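MATE family efflux transporter (Vibrio cholerae, PDB 6IDP) probably exports drugs and other toxic compounds from the cell, coupling transport to proton-dependent changes of conformation. Local coordinates at residues L349-H352 and L353-V356; L410-G413 and A414-N418. One frame throughout, in Å; residues are numbered along the deposited sequence.

Contact 1. Residues L349-H352 and L353-V356. With OLC ((2R)-2,3-dihydroxypropyl (9Z)-octadec-9-enoate), chain E.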
loop_
_atom_site.group_PDB
_atom_site.type_symbol
_atom_site.label_atom_id
_atom_site.label_comp_id
_atom_site.label_asym_id
_atom_site.label_seq_id
_atom_site.Cartn_x
_atom_site.Cartn_y
_atom_site.Cartn_z
ATOM N N LEU A 349 -0.331 7.399 -24.592
ATOM C CA LEU A 349 -0.820 7.767 -23.268
ATOM C C LEU A 349 -2.204 8.408 -23.356
ATOM O O LEU A 349 -3.060 8.171 -22.504
ATOM C CB LEU A 349 0.168 8.711 -22.578
ATOM C CG LEU A 349 -0.227 9.259 -21.205
ATOM C CD1 LEU A 349 -0.475 8.130 -20.205
ATOM C CD2 LEU A 349 0.840 10.217 -20.693
ATOM N N ASN A 350 -2.416 9.218 -24.392
ATOM C CA ASN A 350 -3.721 9.824 -24.660
ATOM C C ASN A 350 -4.808 8.753 -24.752
ATOM O O ASN A 350 -5.916 8.927 -24.242
ATOM C CB ASN A 350 -3.667 10.643 -25.955
ATOM C CG ASN A 350 -4.843 11.594 -26.110
ATOM O OD1 ASN A 350 -5.882 11.443 -25.462
ATOM N ND2 ASN A 350 -4.685 12.582 -26.986
ATOM N N LEU A 351 -4.474 7.639 -25.398
ATOM C CA LEU A 351 -5.401 6.522 -25.528
ATOM C C LEU A 351 -5.676 5.863 -24.180
ATOM O O LEU A 351 -6.810 5.498 -23.878
ATOM C CB LEU A 351 -4.854 5.488 -26.511
ATOM C CG LEU A 351 -5.833 4.378 -26.892
ATOM C CD1 LEU A 351 -7.069 4.970 -27.550
ATOM C CD2 LEU A 351 -5.169 3.370 -27.805
ATOM N N HIS A 352 -4.631 5.708 -23.375
ATOM C CA HIS A 352 -4.768 5.097 -22.061
ATOM C C HIS A 352 -5.732 5.894 -21.188
ATOM O O HIS A 352 -6.561 5.327 -20.479
ATOM C CB HIS A 352 -3.403 4.989 -21.377
ATOM C CG HIS A 352 -3.473 4.537 -19.951
ATOM N ND1 HIS A 352 -3.311 3.222 -19.580
ATOM C CD2 HIS A 352 -3.686 5.232 -18.807
ATOM C CE1 HIS A 352 -3.424 3.123 -18.265
ATOM N NE2 HIS A 352 -3.650 4.324 -17.775
ATOM N N LEU A 353 -5.626 7.217 -21.265
ATOM C CA LEU A 353 -6.374 8.110 -20.389
ATOM C C LEU A 353 -7.869 8.189 -20.704
ATOM O O LEU A 353 -8.641 8.705 -19.895
ATOM C CB LEU A 353 -5.769 9.515 -20.444
ATOM C CG LEU A 353 -4.361 9.647 -19.867
ATOM C CD1 LEU A 353 -3.897 11.095 -19.913
ATOM C CD2 LEU A 353 -4.321 9.107 -18.442
ATOM N N VAL A 354 -8.278 7.693 -21.871
ATOM C CA VAL A 354 -9.693 7.717 -22.241
ATOM C C VAL A 354 -10.336 6.341 -22.125
ATOM O O VAL A 354 -11.555 6.211 -22.215
ATOM C CB VAL A 354 -9.910 8.236 -23.687
ATOM C CG1 VAL A 354 -9.379 9.647 -23.842
ATOM C CG2 VAL A 354 -9.271 7.301 -24.699
ATOM N N ILE A 355 -9.515 5.317 -21.925
ATOM C CA ILE A 355 -10.019 3.950 -21.864
ATOM C C ILE A 355 -10.028 3.392 -20.442
ATOM O O ILE A 355 -11.054 2.907 -19.968
ATOM C CB ILE A 355 -9.187 3.008 -22.762
ATOM C CG1 ILE A 355 -9.363 3.386 -24.233
ATOM C CG2 ILE A 355 -9.593 1.557 -22.544
ATOM C CD1 ILE A 355 -8.589 2.496 -25.192
ATOM N N VAL A 356 -8.886 3.468 -19.767
ATOM C CA VAL A 356 -8.716 2.820 -18.465
ATOM C C VAL A 356 -9.380 3.514 -17.252
ATOM O O VAL A 356 -9.969 2.825 -16.418
ATOM C CB VAL A 356 -7.212 2.629 -18.159
ATOM C CG1 VAL A 356 -7.018 1.916 -16.833
ATOM C CG2 VAL A 356 -6.548 1.842 -19.278
HETATM C C8 OLC E . -8.671 13.484 -29.031
HETATM C C7 OLC E . -9.942 13.420 -28.213
HETATM C C6 OLC E . -10.582 12.053 -28.327
HETATM C C5 OLC E . -11.800 12.003 -27.429
HETATM C C4 OLC E . -11.827 10.706 -26.648
HETATM C C3 OLC E . -11.966 9.529 -27.592
HETATM C C2 OLC E . -12.397 8.310 -26.806
HETATM C C1 OLC E . -12.851 7.220 -27.752
#
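His352 and Val356, one helical turn apart, meet through a CH-pi contact: Val356 CG2 sits 3.8 Å from the centroid of the His352 ring, over one face but offset toward the rim on the ND1–CE1 side. The imidazole can take up this place because its CG lies anti to the backbone N (chi1 172°), which directs the ring along the helix toward the following turn. Leu353 CD2 approaches the same ring at its edge, in plane, 3.9 Å from His352 CD2. His352 ND1 is buried without a polar partner in the model, while Glu276 of helix 263-279 touches the side chain. The turn lies toward the C-terminal part of helix 343-355, where the helix is weakly bonded; this is a membrane-embedded helix in the second of the two MatE sequence domains. Its backbone bonds change character here. Leu353 N bonds to Leu349 O as in a regular alpha-helix, at 3.0 Å, whereas His352 O accepts both Val356 N at 3.1 Å and Ile355 N at 3.3 Å, the latter from above the carbonyl plane. Leu351 O receives only weak bonds, from Val354 N and Ile355 N. Leu353 CG lies close to the carbonyl one turn back, 3.3 Å from Leu349 O, and its side chain continues to Phe275. On another flank Leu351 CD1 and Ile355 CD1 touch at 3.7 Å, their side chains crossing at a slant. Val354 CG1 meets C4 of a bound monoolein chain at 3.9 Å, and Asn350 ND2 is held by Thr333 OG1.

Contact 2. Residues L410-G413 and A414-N418. With OLC ((2R)-2,3-dihydroxypropyl (9Z)-octadec-9-enoate), chain L.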
loop_
_atom_site.group_PDB
_atom_site.type_symbol
_atom_site.label_atom_id
_atom_site.label_comp_id
_atom_site.label_asym_id
_atom_site.label_seq_id
_atom_site.Cartn_x
_atom_site.Cartn_y
_atom_site.Cartn_z
ATOM N N LEU A 410 -4.967 -3.947 -25.609
ATOM C CA LEU A 410 -4.481 -4.191 -24.260
ATOM C C LEU A 410 -5.147 -3.235 -23.268
ATOM O O LEU A 410 -5.502 -3.634 -22.157
ATOM C CB LEU A 410 -2.955 -4.061 -24.212
ATOM C CG LEU A 410 -2.225 -4.467 -22.933
ATOM C CD1 LEU A 410 -0.879 -5.094 -23.266
ATOM C CD2 LEU A 410 -2.033 -3.269 -22.025
ATOM N N PHE A 411 -5.318 -1.977 -23.669
ATOM C CA PHE A 411 -6.002 -0.999 -22.828
ATOM C C PHE A 411 -7.456 -1.410 -22.602
ATOM O O PHE A 411 -7.983 -1.270 -21.500
ATOM C CB PHE A 411 -5.938 0.401 -23.447
ATOM C CG PHE A 411 -4.554 0.989 -23.490
ATOM C CD1 PHE A 411 -3.566 0.543 -22.628
ATOM C CD2 PHE A 411 -4.244 1.996 -24.392
ATOM C CE1 PHE A 411 -2.292 1.086 -22.667
ATOM C CE2 PHE A 411 -2.976 2.543 -24.434
ATOM C CZ PHE A 411 -1.998 2.088 -23.573
ATOM N N ILE A 412 -8.096 -1.914 -23.654
ATOM C CA ILE A 412 -9.461 -2.419 -23.559
ATOM C C ILE A 412 -9.528 -3.605 -22.599
ATOM O O ILE A 412 -10.479 -3.741 -21.821
ATOM C CB ILE A 412 -10.010 -2.845 -24.940
ATOM C CG1 ILE A 412 -10.036 -1.653 -25.896
ATOM C CG2 ILE A 412 -11.406 -3.436 -24.809
ATOM C CD1 ILE A 412 -10.961 -0.539 -25.458
ATOM N N GLY A 413 -8.508 -4.457 -22.657
ATOM C CA GLY A 413 -8.409 -5.592 -21.757
ATOM C C GLY A 413 -8.354 -5.166 -20.303
ATOM O O GLY A 413 -9.012 -5.763 -19.451
ATOM N N ALA A 414 -7.572 -4.127 -20.018
ATOM C CA ALA A 414 -7.458 -3.605 -18.660
ATOM C C ALA A 414 -8.803 -3.075 -18.180
ATOM O O ALA A 414 -9.167 -3.236 -17.016
ATOM C CB ALA A 414 -6.401 -2.513 -18.595
ATOM N N LEU A 415 -9.535 -2.443 -19.090
ATOM C CA LEU A 415 -10.872 -1.941 -18.800
ATOM C C LEU A 415 -11.822 -3.080 -18.437
ATOM O O LEU A 415 -12.489 -3.038 -17.404
ATOM C CB LEU A 415 -11.416 -1.161 -19.999
ATOM C CG LEU A 415 -12.922 -0.900 -20.048
ATOM C CD1 LEU A 415 -13.360 -0.020 -18.898
ATOM C CD2 LEU A 415 -13.302 -0.271 -21.377
ATOM N N VAL A 416 -11.876 -4.093 -19.296
ATOM C CA VAL A 416 -12.758 -5.233 -19.076
ATOM C C VAL A 416 -12.362 -5.991 -17.814
ATOM O O VAL A 416 -13.213 -6.339 -16.997
ATOM C CB VAL A 416 -12.746 -6.193 -20.278
ATOM C CG1 VAL A 416 -13.559 -7.446 -19.972
ATOM C CG2 VAL A 416 -13.284 -5.492 -21.515
ATOM N N GLY A 417 -11.063 -6.229 -17.659
ATOM C CA GLY A 417 -10.546 -6.954 -16.514
ATOM C C GLY A 417 -10.883 -6.296 -15.191
ATOM O O GLY A 417 -11.305 -6.967 -14.249
ATOM N N ASN A 418 -10.703 -4.980 -15.119
ATOM C CA ASN A 418 -10.977 -4.242 -13.894
ATOM C C ASN A 418 -12.451 -4.287 -13.509
ATOM O O ASN A 418 -12.791 -4.464 -12.340
ATOM C CB ASN A 418 -10.524 -2.788 -14.030
ATOM C CG ASN A 418 -9.018 -2.638 -13.951
ATOM O OD1 ASN A 418 -8.319 -3.532 -13.476
ATOM N ND2 ASN A 418 -8.510 -1.499 -14.409
HETATM C C18 OLC L . -12.684 -4.870 -29.470
HETATM C C10 OLC L . -11.678 -9.837 -23.943
HETATM C C17 OLC L . -11.200 -4.577 -29.517
HETATM C C11 OLC L . -11.129 -8.534 -23.405
HETATM C C16 OLC L . -10.570 -4.860 -28.169
HETATM C C12 OLC L . -10.138 -7.940 -24.384
HETATM C C15 OLC L . -10.854 -6.287 -27.746
HETATM C C13 OLC L . -10.797 -7.730 -25.731
HETATM C C14 OLC L . -10.109 -6.598 -26.464
#
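Ile412 and Val416 turn methyl groups toward each other through their first torsions. Ile412 has CG1 beside the backbone N (chi1 -61°), which puts CG2 anti to that N and beside its own carbonyl. Val416 has CG1 anti to the backbone N (chi1 174°), so that CG2 hangs back over the previous turn, 3.3 Å from Ile412 O. The two CG2 methyls are then 4.3 Å apart, a loose apolar touch along one side of the helix. The acyl chain of a monoolein molecule runs over this side: its C16 lies 3.7 Å from Ile412 CG2, and its C12 comes within 3.9 Å of Gly413 CA, where no side chain intervenes. Under these groups the backbone is regular alpha-helix. Four consecutive i to i+4 bonds link the segments, among them Val416 N to Ile412 O at 2.9 Å, with a nearly straight N-H (167°), and Gly417 N to Gly413 O at 2.8 Å. Gly413 and Gly417 have the spacing of a GxxxG sequence. Ala414 CB packs 3.5 Å from Phe411 O and also touches Tyr394 and Leu398, residues earlier in the range 379-435, which therefore doubles back on itself as a transmembrane hairpin. Leu415 CB lies 3.3 Å from Ile412 O, and its side chain reaches Ile358 and Ser359. Beyond the contact, Asn418 ND2 bonds to Ser359 OG and OD1 to Arg389 NH2. With the peptide groups paired along the axis and hydrocarbon on the lipid side, the turn presents an apolar surface to the acyl chain, as expected of a helix facing the membrane interior.

Overall arrangement
Contacts 1 and 2 are single-turn contacts on two neighbouring helical elements, helix 343-355 and the helical range 379-435, that pack against each other with centres about 11 Å apart, on the same side of the chain's centre. Phe411 joins them: its ring meets that of His352 edge-to-face, and Leu351 CD2 lies 3.8 Å from Phe411 CD2. Ile355 CG2 adds a touch 3.8 Å from Ile412 CD1. Both are mostly buried, and both also have residues against monoolein. Their chemistry differs: contact 1 mixes an imidazole face with ordinary and weak i+3 and i+4 bonds where the helix is weakly bonded, whereas contact 2 is uniformly alpha-helical, with glycines, an alanine and branched aliphatic side chains.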